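Local coordinates for protein superoxide dismutase (Acidilobus saccharovorans, PDB 4FFK) that catalyses the dismutation of superoxide to oxygen and hydrogen peroxide at a protein-bound iron ion, at residues L175-A183 / R192-I203; A147-L155 / Y212-L223. All coordinates share one frame; numbering follows the deposited sequence.

Interaction 1: residues L175-A183 / R192-I203. With FE (Fe (III) ion), chain B.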
loop_
_atom_site.group_PDB
_atom_site.type_symbol
_atom_site.label_atom_id
_atom_site.label_comp_id
_atom_site.label_asym_id
_atom_site.label_seq_id
_atom_site.Cartn_x
_atom_site.Cartn_y
_atom_site.Cartn_z
ATOM N N LEU A 175 -20.122 -10.287 -3.351
ATOM C CA LEU A 175 -19.858 -10.637 -4.725
ATOM C C LEU A 175 -18.523 -10.009 -5.030
ATOM O O LEU A 175 -18.265 -8.907 -4.604
ATOM C CB LEU A 175 -20.927 -9.972 -5.608
ATOM C CG LEU A 175 -20.655 -9.952 -7.106
ATOM C CD1 LEU A 175 -20.605 -11.397 -7.680
ATOM C CD2 LEU A 175 -21.742 -9.101 -7.732
ATOM N N ALA A 176 -17.674 -10.717 -5.734
ATOM C CA ALA A 176 -16.334 -10.209 -5.956
ATOM C C ALA A 176 -15.932 -10.615 -7.332
ATOM O O ALA A 176 -16.213 -11.741 -7.767
ATOM C CB ALA A 176 -15.384 -10.789 -4.887
ATOM N N VAL A 177 -15.255 -9.726 -8.025
ATOM C CA VAL A 177 -14.653 -10.100 -9.293
ATOM C C VAL A 177 -13.144 -9.851 -9.142
ATOM O O VAL A 177 -12.729 -8.798 -8.713
ATOM C CB VAL A 177 -15.239 -9.308 -10.482
ATOM C CG1 VAL A 177 -15.191 -7.799 -10.255
ATOM C CG2 VAL A 177 -14.542 -9.692 -11.773
ATOM N N ASP A 178 -12.384 -10.859 -9.467
ATOM C CA ASP A 178 -10.918 -10.770 -9.514
ATOM C C ASP A 178 -10.469 -10.083 -10.758
ATOM O O ASP A 178 -10.836 -10.468 -11.903
ATOM C CB ASP A 178 -10.443 -12.207 -9.549
ATOM C CG ASP A 178 -8.983 -12.368 -9.348
ATOM O OD1 ASP A 178 -8.268 -11.415 -9.111
ATOM O OD2 ASP A 178 -8.593 -13.533 -9.354
ATOM N N VAL A 179 -9.647 -9.050 -10.584
ATOM C CA VAL A 179 -8.970 -8.433 -11.717
ATOM C C VAL A 179 -7.452 -8.433 -11.605
ATOM O O VAL A 179 -6.756 -7.644 -12.250
ATOM C CB VAL A 179 -9.475 -7.027 -12.003
ATOM C CG1 VAL A 179 -10.914 -7.069 -12.396
ATOM C CG2 VAL A 179 -9.344 -6.108 -10.704
ATOM N N PHE A 180 -6.916 -9.393 -10.857
ATOM C CA PHE A 180 -5.581 -9.746 -11.145
ATOM C C PHE A 180 -5.506 -10.258 -12.573
ATOM O O PHE A 180 -6.408 -10.928 -13.044
ATOM C CB PHE A 180 -5.158 -10.913 -10.303
ATOM C CG PHE A 180 -4.695 -10.551 -8.952
ATOM C CD1 PHE A 180 -3.365 -10.855 -8.615
ATOM C CD2 PHE A 180 -5.566 -9.972 -8.011
ATOM C CE1 PHE A 180 -2.873 -10.593 -7.271
ATOM C CE2 PHE A 180 -5.076 -9.669 -6.707
ATOM C CZ PHE A 180 -3.727 -10.007 -6.384
ATOM N N GLU A 181 -4.401 -9.971 -13.222
ATOM C CA GLU A 181 -4.311 -10.338 -14.627
ATOM C C GLU A 181 -4.516 -11.814 -14.849
ATOM O O GLU A 181 -5.012 -12.249 -15.882
ATOM C CB GLU A 181 -2.973 -9.926 -15.128
ATOM C CG GLU A 181 -2.964 -8.391 -15.309
ATOM C CD GLU A 181 -1.609 -7.827 -15.502
ATOM O OE1 GLU A 181 -0.594 -8.447 -15.117
ATOM O OE2 GLU A 181 -1.513 -6.724 -16.071
ATOM N N HIS A 182 -4.097 -12.633 -13.885
ATOM C CA HIS A 182 -4.254 -14.067 -14.122
ATOM C C HIS A 182 -5.714 -14.537 -14.221
ATOM O O HIS A 182 -5.947 -15.597 -14.793
ATOM C CB HIS A 182 -3.537 -14.901 -13.074
ATOM C CG HIS A 182 -4.107 -14.746 -11.734
ATOM N ND1 HIS A 182 -3.389 -14.180 -10.706
ATOM C CD2 HIS A 182 -5.342 -15.014 -11.243
ATOM C CE1 HIS A 182 -4.135 -14.141 -9.627
ATOM N NE2 HIS A 182 -5.325 -14.669 -9.912
ATOM N N ALA A 183 -6.653 -13.721 -13.755
ATOM C CA ALA A 183 -8.056 -14.079 -13.806
ATOM C C ALA A 183 -8.491 -14.058 -15.268
ATOM O O ALA A 183 -9.455 -14.730 -15.619
ATOM C CB ALA A 183 -8.910 -13.129 -12.959
ATOM N N ARG A 192 -8.993 -6.376 -19.663
ATOM C CA ARG A 192 -9.721 -6.549 -18.455
ATOM C C ARG A 192 -11.174 -6.155 -18.609
ATOM O O ARG A 192 -12.060 -6.761 -18.006
ATOM C CB ARG A 192 -9.090 -5.644 -17.381
ATOM C CG ARG A 192 -9.776 -5.816 -16.054
ATOM C CD ARG A 192 -9.261 -4.766 -15.123
ATOM N NE ARG A 192 -7.912 -5.140 -14.667
ATOM C CZ ARG A 192 -7.219 -4.420 -13.777
ATOM N NH1 ARG A 192 -7.742 -3.326 -13.262
ATOM N NH2 ARG A 192 -6.026 -4.839 -13.402
ATOM N N ALA A 193 -11.380 -5.086 -19.362
ATOM C CA ALA A 193 -12.726 -4.527 -19.483
ATOM C C ALA A 193 -13.672 -5.569 -20.106
ATOM O O ALA A 193 -14.840 -5.709 -19.681
ATOM C CB ALA A 193 -12.708 -3.258 -20.248
ATOM N N LYS A 194 -13.184 -6.290 -21.120
ATOM C CA LYS A 194 -14.017 -7.186 -21.867
ATOM C C LYS A 194 -14.246 -8.395 -20.978
ATOM O O LYS A 194 -15.323 -8.939 -20.908
ATOM C CB LYS A 194 -13.314 -7.602 -23.166
ATOM C CG LYS A 194 -14.076 -8.697 -23.878
ATOM C CD LYS A 194 -13.351 -9.031 -25.174
ATOM C CE LYS A 194 -13.886 -10.347 -25.720
ATOM N NZ LYS A 194 -13.401 -10.586 -27.153
ATOM N N TYR A 195 -13.226 -8.759 -20.190
ATOM C CA TYR A 195 -13.476 -9.747 -19.143
ATOM C C TYR A 195 -14.542 -9.387 -18.111
ATOM O O TYR A 195 -15.471 -10.180 -17.840
ATOM C CB TYR A 195 -12.136 -10.079 -18.484
ATOM C CG TYR A 195 -12.224 -10.642 -17.112
ATOM C CD1 TYR A 195 -12.609 -11.967 -16.883
ATOM C CD2 TYR A 195 -11.872 -9.841 -16.016
ATOM C CE1 TYR A 195 -12.638 -12.482 -15.618
ATOM C CE2 TYR A 195 -11.950 -10.349 -14.737
ATOM C CZ TYR A 195 -12.308 -11.629 -14.528
ATOM O OH TYR A 195 -12.331 -12.094 -13.242
ATOM N N VAL A 196 -14.429 -8.203 -17.525
ATOM C CA VAL A 196 -15.384 -7.814 -16.496
ATOM C C VAL A 196 -16.813 -7.777 -17.115
ATOM O O VAL A 196 -17.774 -8.261 -16.534
ATOM C CB VAL A 196 -14.987 -6.443 -15.974
ATOM C CG1 VAL A 196 -16.088 -5.920 -15.082
ATOM C CG2 VAL A 196 -13.614 -6.624 -15.186
ATOM N N ASP A 197 -16.882 -7.220 -18.310
ATOM C CA ASP A 197 -18.175 -7.123 -19.045
ATOM C C ASP A 197 -18.812 -8.482 -19.206
ATOM O O ASP A 197 -20.013 -8.630 -18.956
ATOM C CB ASP A 197 -17.947 -6.485 -20.421
ATOM C CG ASP A 197 -17.739 -5.008 -20.346
ATOM O OD1 ASP A 197 -17.928 -4.409 -19.263
ATOM O OD2 ASP A 197 -17.401 -4.408 -21.393
ATOM N N SER A 198 -18.031 -9.501 -19.571
ATOM C CA SER A 198 -18.581 -10.841 -19.768
ATOM C C SER A 198 -18.827 -11.567 -18.466
ATOM O O SER A 198 -19.710 -12.401 -18.350
ATOM C CB SER A 198 -17.668 -11.723 -20.641
ATOM O OG SER A 198 -17.031 -10.998 -21.661
ATOM N N TRP A 199 -18.015 -11.240 -17.460
ATOM C CA TRP A 199 -18.138 -11.905 -16.185
ATOM C C TRP A 199 -19.537 -11.757 -15.614
ATOM O O TRP A 199 -20.038 -12.662 -14.971
ATOM C CB TRP A 199 -17.042 -11.346 -15.241
ATOM C CG TRP A 199 -17.269 -11.678 -13.786
ATOM C CD1 TRP A 199 -16.876 -12.821 -13.111
ATOM C CD2 TRP A 199 -17.881 -10.836 -12.828
ATOM N NE1 TRP A 199 -17.269 -12.727 -11.799
ATOM C CE2 TRP A 199 -17.869 -11.518 -11.596
ATOM C CE3 TRP A 199 -18.470 -9.566 -12.888
ATOM C CZ2 TRP A 199 -18.425 -10.969 -10.399
ATOM C CZ3 TRP A 199 -19.041 -9.038 -11.722
ATOM C CH2 TRP A 199 -18.995 -9.743 -10.478
ATOM N N TRP A 200 -20.205 -10.652 -15.928
ATOM C CA TRP A 200 -21.625 -10.469 -15.564
ATOM C C TRP A 200 -22.503 -11.652 -15.873
ATOM O O TRP A 200 -23.421 -11.964 -15.098
ATOM C CB TRP A 200 -22.207 -9.193 -16.181
ATOM C CG TRP A 200 -21.583 -7.955 -15.570
ATOM C CD1 TRP A 200 -20.551 -7.268 -16.056
ATOM C CD2 TRP A 200 -21.897 -7.368 -14.303
ATOM N NE1 TRP A 200 -20.223 -6.227 -15.224
ATOM C CE2 TRP A 200 -21.012 -6.295 -14.115
ATOM C CE3 TRP A 200 -22.790 -7.691 -13.284
ATOM C CZ2 TRP A 200 -21.041 -5.500 -12.978
ATOM C CZ3 TRP A 200 -22.841 -6.879 -12.160
ATOM C CH2 TRP A 200 -21.972 -5.812 -12.022
ATOM N N ASP A 201 -22.196 -12.333 -16.972
ATOM C CA ASP A 201 -23.018 -13.478 -17.421
ATOM C C ASP A 201 -22.784 -14.752 -16.648
ATOM O O ASP A 201 -23.461 -15.764 -16.883
ATOM C CB ASP A 201 -22.781 -13.744 -18.901
ATOM C CG ASP A 201 -23.176 -12.556 -19.751
ATOM O OD1 ASP A 201 -24.090 -11.844 -19.324
ATOM O OD2 ASP A 201 -22.560 -12.312 -20.801
ATOM N N LEU A 202 -21.785 -14.728 -15.760
ATOM C CA LEU A 202 -21.488 -15.889 -14.949
ATOM C C LEU A 202 -22.005 -15.756 -13.547
ATOM O O LEU A 202 -21.971 -16.716 -12.775
ATOM C CB LEU A 202 -19.981 -16.079 -14.900
ATOM C CG LEU A 202 -19.308 -16.488 -16.204
ATOM C CD1 LEU A 202 -17.897 -16.815 -15.928
ATOM C CD2 LEU A 202 -20.040 -17.753 -16.738
ATOM N N ILE A 203 -22.473 -14.572 -13.187
ATOM C CA ILE A 203 -22.807 -14.364 -11.769
ATOM C C ILE A 203 -23.903 -15.305 -11.325
ATOM O O ILE A 203 -24.984 -15.360 -11.932
ATOM C CB ILE A 203 -23.147 -12.898 -11.437
ATOM C CG1 ILE A 203 -21.907 -12.046 -11.647
ATOM C CG2 ILE A 203 -23.561 -12.751 -9.962
ATOM C CD1 ILE A 203 -22.200 -10.608 -11.883
HETATM FE FE FE B . -7.081 -14.557 -8.748
HETATM O O HOH W 1 -17.162 -13.970 -9.302
HETATM O O HOH W 2 -6.370 -12.940 -7.705
#
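Leu175 drives CD1 against the six-membered ring of Trp199, 3.5 Å from CZ2, and also touches CG2 of Ile203. Next, Ala176 O accepts a hydrogen bond from a water, which in turn accepts one from Trp199 NE1, so strand and indole are bridged through solvent. Val177 lies on the indole face, brought there by Trp199 CG standing anti to its backbone N (chi1 165°): Val177 CB sits 3.5 Å from the centroid of the six-membered ring, a CH-pi contact, while Ile203 CG1 covers the opposite face. Asp178 makes three bonds. Its O accepts from Tyr195 OH at 2.6 Å, in the carbonyl plane, OD2 binds the iron at 1.9 Å, and OD1 accepts from Phe180 N in an Asx turn that steadies the carboxylate. Val179 lays CB over one face of the Arg192 guanidinium, 3.6 Å from NE; the arginine's polar end is taken by Val138 O and Gly140 O. His182 NE2 joins the iron at 2.1 Å, alongside His43, His92 and a water, and Ala183 CB packs 3.6 Å from Tyr195 OH. The axes of strand 175-178 and helix 192-199 run roughly antiparallel, at 150°, with strand 142-148 hydrogen-bonded alongside and helix 124-136 touching Val177 and Val196.

Interaction 2: residues A147-L155 / Y212-L223; sequences AYDPVTGDL and YQKALNTPKLIL
A beta hairpin turn, linking strands 142-148 and 155-161 of the antiparallel sheet, meets the end of helix 205-216 and the C-terminal tail through Tyr148, Pro150 and Val151. Tyr148 is the apolar centre. With CG anti to the backbone N (chi1 174°), its ring is carried over the last turn of the helix, where CD2 lies 3.6 Å from Ala215 CB and CE2 comes within 3.4 Å of Ala215 O. Across the ring from CD2, Tyr148 CD1 lies 3.9 Å from Tyr212 CE2, near the plane of the Tyr212 ring at its edge, the two side chains crossing at about a right angle. Leu216 CD2 touches the far end of the same phenol at CE1, and Leu155 CD2 adds a contact to Tyr212 CE2. Ala215 O also accepts from both the N and OG1 of Thr218, which ties down the chain as it leaves the helix.

Further along, Lys220 stretches back to the turn, bending at its last torsion (chi4 -80°). NZ donates to Pro150 O at 2.8 Å, in the carbonyl plane and on a lone pair, and lies 2.6 Å from Val151 O. The same ammonium makes a weak bond to Leu223 O, so it draws turn and C-terminus together; Val151 CG2 packs 4.1 Å from Leu223 CB. Within the turn, Asp149 OD1 accepts from Val151 N, an Asx turn, and OD2 from Thr152 OG1, which itself accepts from Asp154 N in an ST turn. Tyr19 and Tyr86 of a neighbouring subunit also bond the Asp149 carboxylate. Around this contact, strand 172-178 meets Tyr212 and Leu155 through Leu174 and Ala215 through Ile172, and helix 111-121 packs on Tyr212 through Ala112 and Ala116.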
loop_
_atom_site.group_PDB
_atom_site.type_symbol
_atom_site.label_atom_id
_atom_site.label_comp_id
_atom_site.label_asym_id
_atom_site.label_seq_id
_atom_site.Cartn_x
_atom_site.Cartn_y
_atom_site.Cartn_z
ATOM N N ALA A 147 -20.282 -5.253 -1.272
ATOM C CA ALA A 147 -20.304 -5.647 0.109
ATOM C C ALA A 147 -21.533 -5.104 0.815
ATOM O O ALA A 147 -22.129 -4.094 0.413
ATOM C CB ALA A 147 -19.062 -5.139 0.816
ATOM N N TYR A 148 -21.845 -5.785 1.889
ATOM C CA TYR A 148 -22.885 -5.349 2.806
ATOM C C TYR A 148 -22.204 -4.630 3.975
ATOM O O TYR A 148 -21.281 -5.205 4.570
ATOM C CB TYR A 148 -23.621 -6.585 3.306
ATOM C CG TYR A 148 -24.631 -6.228 4.400
ATOM C CD1 TYR A 148 -25.776 -5.485 4.091
ATOM C CD2 TYR A 148 -24.428 -6.640 5.740
ATOM C CE1 TYR A 148 -26.701 -5.146 5.088
ATOM C CE2 TYR A 148 -25.351 -6.314 6.734
ATOM C CZ TYR A 148 -26.483 -5.576 6.389
ATOM O OH TYR A 148 -27.408 -5.222 7.356
ATOM N N ASP A 149 -22.649 -3.419 4.295
ATOM C CA ASP A 149 -22.118 -2.686 5.432
ATOM C C ASP A 149 -23.017 -2.914 6.665
ATOM O O ASP A 149 -24.080 -2.341 6.729
ATOM C CB ASP A 149 -22.086 -1.207 5.146
ATOM C CG ASP A 149 -21.729 -0.402 6.370
ATOM O OD1 ASP A 149 -21.153 -1.015 7.337
ATOM O OD2 ASP A 149 -21.963 0.813 6.332
ATOM N N PRO A 150 -22.595 -3.764 7.602
ATOM C CA PRO A 150 -23.448 -4.026 8.794
ATOM C C PRO A 150 -23.799 -2.784 9.590
ATOM O O PRO A 150 -24.807 -2.795 10.331
ATOM C CB PRO A 150 -22.605 -4.973 9.647
ATOM C CG PRO A 150 -21.519 -5.451 8.735
ATOM C CD PRO A 150 -21.272 -4.378 7.749
ATOM N N VAL A 151 -22.999 -1.731 9.491
ATOM C CA VAL A 151 -23.238 -0.552 10.287
ATOM C C VAL A 151 -24.495 0.112 9.807
ATOM O O VAL A 151 -25.264 0.652 10.607
ATOM C CB VAL A 151 -22.087 0.473 10.152
ATOM C CG1 VAL A 151 -22.480 1.805 10.742
ATOM C CG2 VAL A 151 -20.772 -0.086 10.783
ATOM N N THR A 152 -24.703 0.118 8.494
ATOM C CA THR A 152 -25.746 0.956 7.948
ATOM C C THR A 152 -26.850 0.136 7.342
ATOM O O THR A 152 -27.968 0.624 7.170
ATOM C CB THR A 152 -25.226 1.966 6.915
ATOM O OG1 THR A 152 -24.560 1.268 5.861
ATOM C CG2 THR A 152 -24.309 2.990 7.544
ATOM N N GLY A 153 -26.519 -1.090 7.000
ATOM C CA GLY A 153 -27.337 -1.888 6.117
ATOM C C GLY A 153 -27.198 -1.537 4.637
ATOM O O GLY A 153 -27.846 -2.173 3.823
ATOM N N ASP A 154 -26.356 -0.556 4.290
ATOM C CA ASP A 154 -26.120 -0.162 2.876
ATOM C C ASP A 154 -25.226 -1.198 2.173
ATOM O O ASP A 154 -24.369 -1.816 2.803
ATOM C CB ASP A 154 -25.454 1.217 2.768
ATOM C CG ASP A 154 -26.433 2.402 2.913
ATOM O OD1 ASP A 154 -27.571 2.201 3.396
ATOM O OD2 ASP A 154 -26.098 3.535 2.525
ATOM N N LEU A 155 -25.480 -1.415 0.877
ATOM C CA LEU A 155 -24.486 -2.042 0.022
ATOM C C LEU A 155 -23.433 -1.033 -0.235
ATOM O O LEU A 155 -23.728 0.121 -0.333
ATOM C CB LEU A 155 -25.113 -2.555 -1.290
ATOM C CG LEU A 155 -26.083 -3.724 -1.076
ATOM C CD1 LEU A 155 -26.695 -4.082 -2.400
ATOM C CD2 LEU A 155 -25.418 -4.993 -0.521
ATOM N N TYR A 212 -26.041 -12.559 1.022
ATOM C CA TYR A 212 -26.618 -11.341 1.474
ATOM C C TYR A 212 -27.638 -11.613 2.579
ATOM O O TYR A 212 -27.695 -10.867 3.546
ATOM C CB TYR A 212 -27.245 -10.635 0.303
ATOM C CG TYR A 212 -28.034 -9.426 0.632
ATOM C CD1 TYR A 212 -29.356 -9.322 0.238
ATOM C CD2 TYR A 212 -27.473 -8.362 1.324
ATOM C CE1 TYR A 212 -30.089 -8.187 0.525
ATOM C CE2 TYR A 212 -28.173 -7.250 1.607
ATOM C CZ TYR A 212 -29.496 -7.166 1.210
ATOM O OH TYR A 212 -30.179 -6.046 1.500
ATOM N N GLN A 213 -28.411 -12.700 2.434
ATOM C CA GLN A 213 -29.340 -13.086 3.509
ATOM C C GLN A 213 -28.588 -13.342 4.807
ATOM O O GLN A 213 -28.986 -12.796 5.837
ATOM C CB GLN A 213 -30.223 -14.288 3.125
ATOM C CG GLN A 213 -31.239 -13.948 2.041
ATOM C CD GLN A 213 -32.286 -12.943 2.492
ATOM O OE1 GLN A 213 -32.522 -12.759 3.680
ATOM N NE2 GLN A 213 -32.913 -12.274 1.537
ATOM N N LYS A 214 -27.533 -14.161 4.736
ATOM C CA LYS A 214 -26.619 -14.406 5.865
ATOM C C LYS A 214 -26.066 -13.109 6.437
ATOM O O LYS A 214 -26.037 -12.936 7.657
ATOM C CB LYS A 214 -25.444 -15.293 5.473
ATOM C CG LYS A 214 -25.632 -16.775 5.633
ATOM C CD LYS A 214 -25.796 -17.431 4.282
ATOM C CE LYS A 214 -24.584 -18.239 3.877
ATOM N NZ LYS A 214 -24.602 -19.537 4.575
ATOM N N ALA A 215 -25.616 -12.207 5.564
ATOM C CA ALA A 215 -25.085 -10.901 6.005
ATOM C C ALA A 215 -26.115 -10.091 6.776
ATOM O O ALA A 215 -25.811 -9.512 7.824
ATOM C CB ALA A 215 -24.560 -10.086 4.827
ATOM N N LEU A 216 -27.334 -10.051 6.238
ATOM C CA LEU A 216 -28.447 -9.334 6.850
ATOM C C LEU A 216 -28.750 -9.810 8.271
ATOM O O LEU A 216 -29.206 -9.022 9.114
ATOM C CB LEU A 216 -29.705 -9.493 5.994
ATOM C CG LEU A 216 -29.796 -8.609 4.761
ATOM C CD1 LEU A 216 -30.992 -9.064 3.935
ATOM C CD2 LEU A 216 -29.897 -7.124 5.148
ATOM N N ASN A 217 -28.477 -11.089 8.514
ATOM C CA ASN A 217 -28.691 -11.753 9.809
ATOM C C ASN A 217 -27.411 -12.001 10.651
ATOM O O ASN A 217 -27.404 -12.824 11.572
ATOM C CB ASN A 217 -29.437 -13.079 9.579
ATOM C CG ASN A 217 -30.958 -12.912 9.603
ATOM O OD1 ASN A 217 -31.539 -12.002 8.976
ATOM N ND2 ASN A 217 -31.616 -13.804 10.344
ATOM N N THR A 218 -26.321 -11.315 10.318
ATOM C CA THR A 218 -25.152 -11.325 11.182
ATOM C C THR A 218 -25.354 -10.244 12.251
ATOM O O THR A 218 -25.839 -9.138 11.956
ATOM C CB THR A 218 -23.846 -11.048 10.433
ATOM O OG1 THR A 218 -23.914 -9.738 9.828
ATOM C CG2 THR A 218 -23.596 -12.121 9.379
ATOM N N PRO A 219 -25.005 -10.572 13.498
ATOM C CA PRO A 219 -25.166 -9.583 14.553
ATOM C C PRO A 219 -24.198 -8.418 14.284
ATOM O O PRO A 219 -23.105 -8.658 13.775
ATOM C CB PRO A 219 -24.789 -10.368 15.821
ATOM C CG PRO A 219 -23.896 -11.503 15.324
ATOM C CD PRO A 219 -24.473 -11.859 13.990
ATOM N N LYS A 220 -24.624 -7.185 14.541
ATOM C CA LYS A 220 -23.716 -6.033 14.478
ATOM C C LYS A 220 -22.562 -6.282 15.449
ATOM O O LYS A 220 -22.746 -6.309 16.679
ATOM C CB LYS A 220 -24.428 -4.723 14.816
ATOM C CG LYS A 220 -25.006 -3.973 13.614
ATOM C CD LYS A 220 -25.950 -2.889 14.133
ATOM C CE LYS A 220 -26.713 -2.193 13.030
ATOM N NZ LYS A 220 -25.865 -1.162 12.386
ATOM N N LEU A 221 -21.374 -6.485 14.884
ATOM C CA LEU A 221 -20.208 -6.874 15.659
ATOM C C LEU A 221 -19.577 -5.700 16.382
ATOM O O LEU A 221 -19.086 -5.830 17.503
ATOM C CB LEU A 221 -19.182 -7.543 14.755
ATOM C CG LEU A 221 -19.545 -9.012 14.597
ATOM C CD1 LEU A 221 -19.129 -9.568 13.230
ATOM C CD2 LEU A 221 -18.899 -9.763 15.737
ATOM N N ILE A 222 -19.627 -4.544 15.743
ATOM C CA ILE A 222 -18.950 -3.391 16.262
ATOM C C ILE A 222 -19.917 -2.273 16.510
ATOM O O ILE A 222 -19.920 -1.702 17.585
ATOM C CB ILE A 222 -17.801 -2.921 15.320
ATOM C CG1 ILE A 222 -16.752 -4.048 15.145
ATOM C CG2 ILE A 222 -17.193 -1.647 15.859
ATOM C CD1 ILE A 222 -15.673 -3.778 14.054
ATOM N N LEU A 223 -20.751 -1.961 15.533
ATOM C CA LEU A 223 -21.448 -0.691 15.546
ATOM C C LEU A 223 -22.721 -0.831 14.778
ATOM O O LEU A 223 -22.719 -1.527 13.742
ATOM C CB LEU A 223 -20.613 0.405 14.868
ATOM C CG LEU A 223 -21.208 1.793 14.944
ATOM C CD1 LEU A 223 -21.629 2.153 16.379
ATOM C CD2 LEU A 223 -20.196 2.764 14.404
ATOM O OXT LEU A 223 -23.710 -0.217 15.183
#

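Interactions 1 and 2 reach the same three-stranded antiparallel sheet at separate places. Strands 172-178 and 142-148 are neighbours in it, and helices 192-199 and 205-216 follow one another in the chain; along the chain, interaction 1 is nested inside the loop that interaction 2 closes. Their centres lie 25 Å apart; the nearest atoms are about 5 Å apart and do not touch. Interaction 1 holds Asp178 and His182, two of the four protein ligands of the iron, and reaches a second subunit through Glu181 and His182. Interaction 2 contributes no metal ligand; it joins the hairpin turn to the C-terminal tail and borders a third subunit, consistent with a part in tetramer packing.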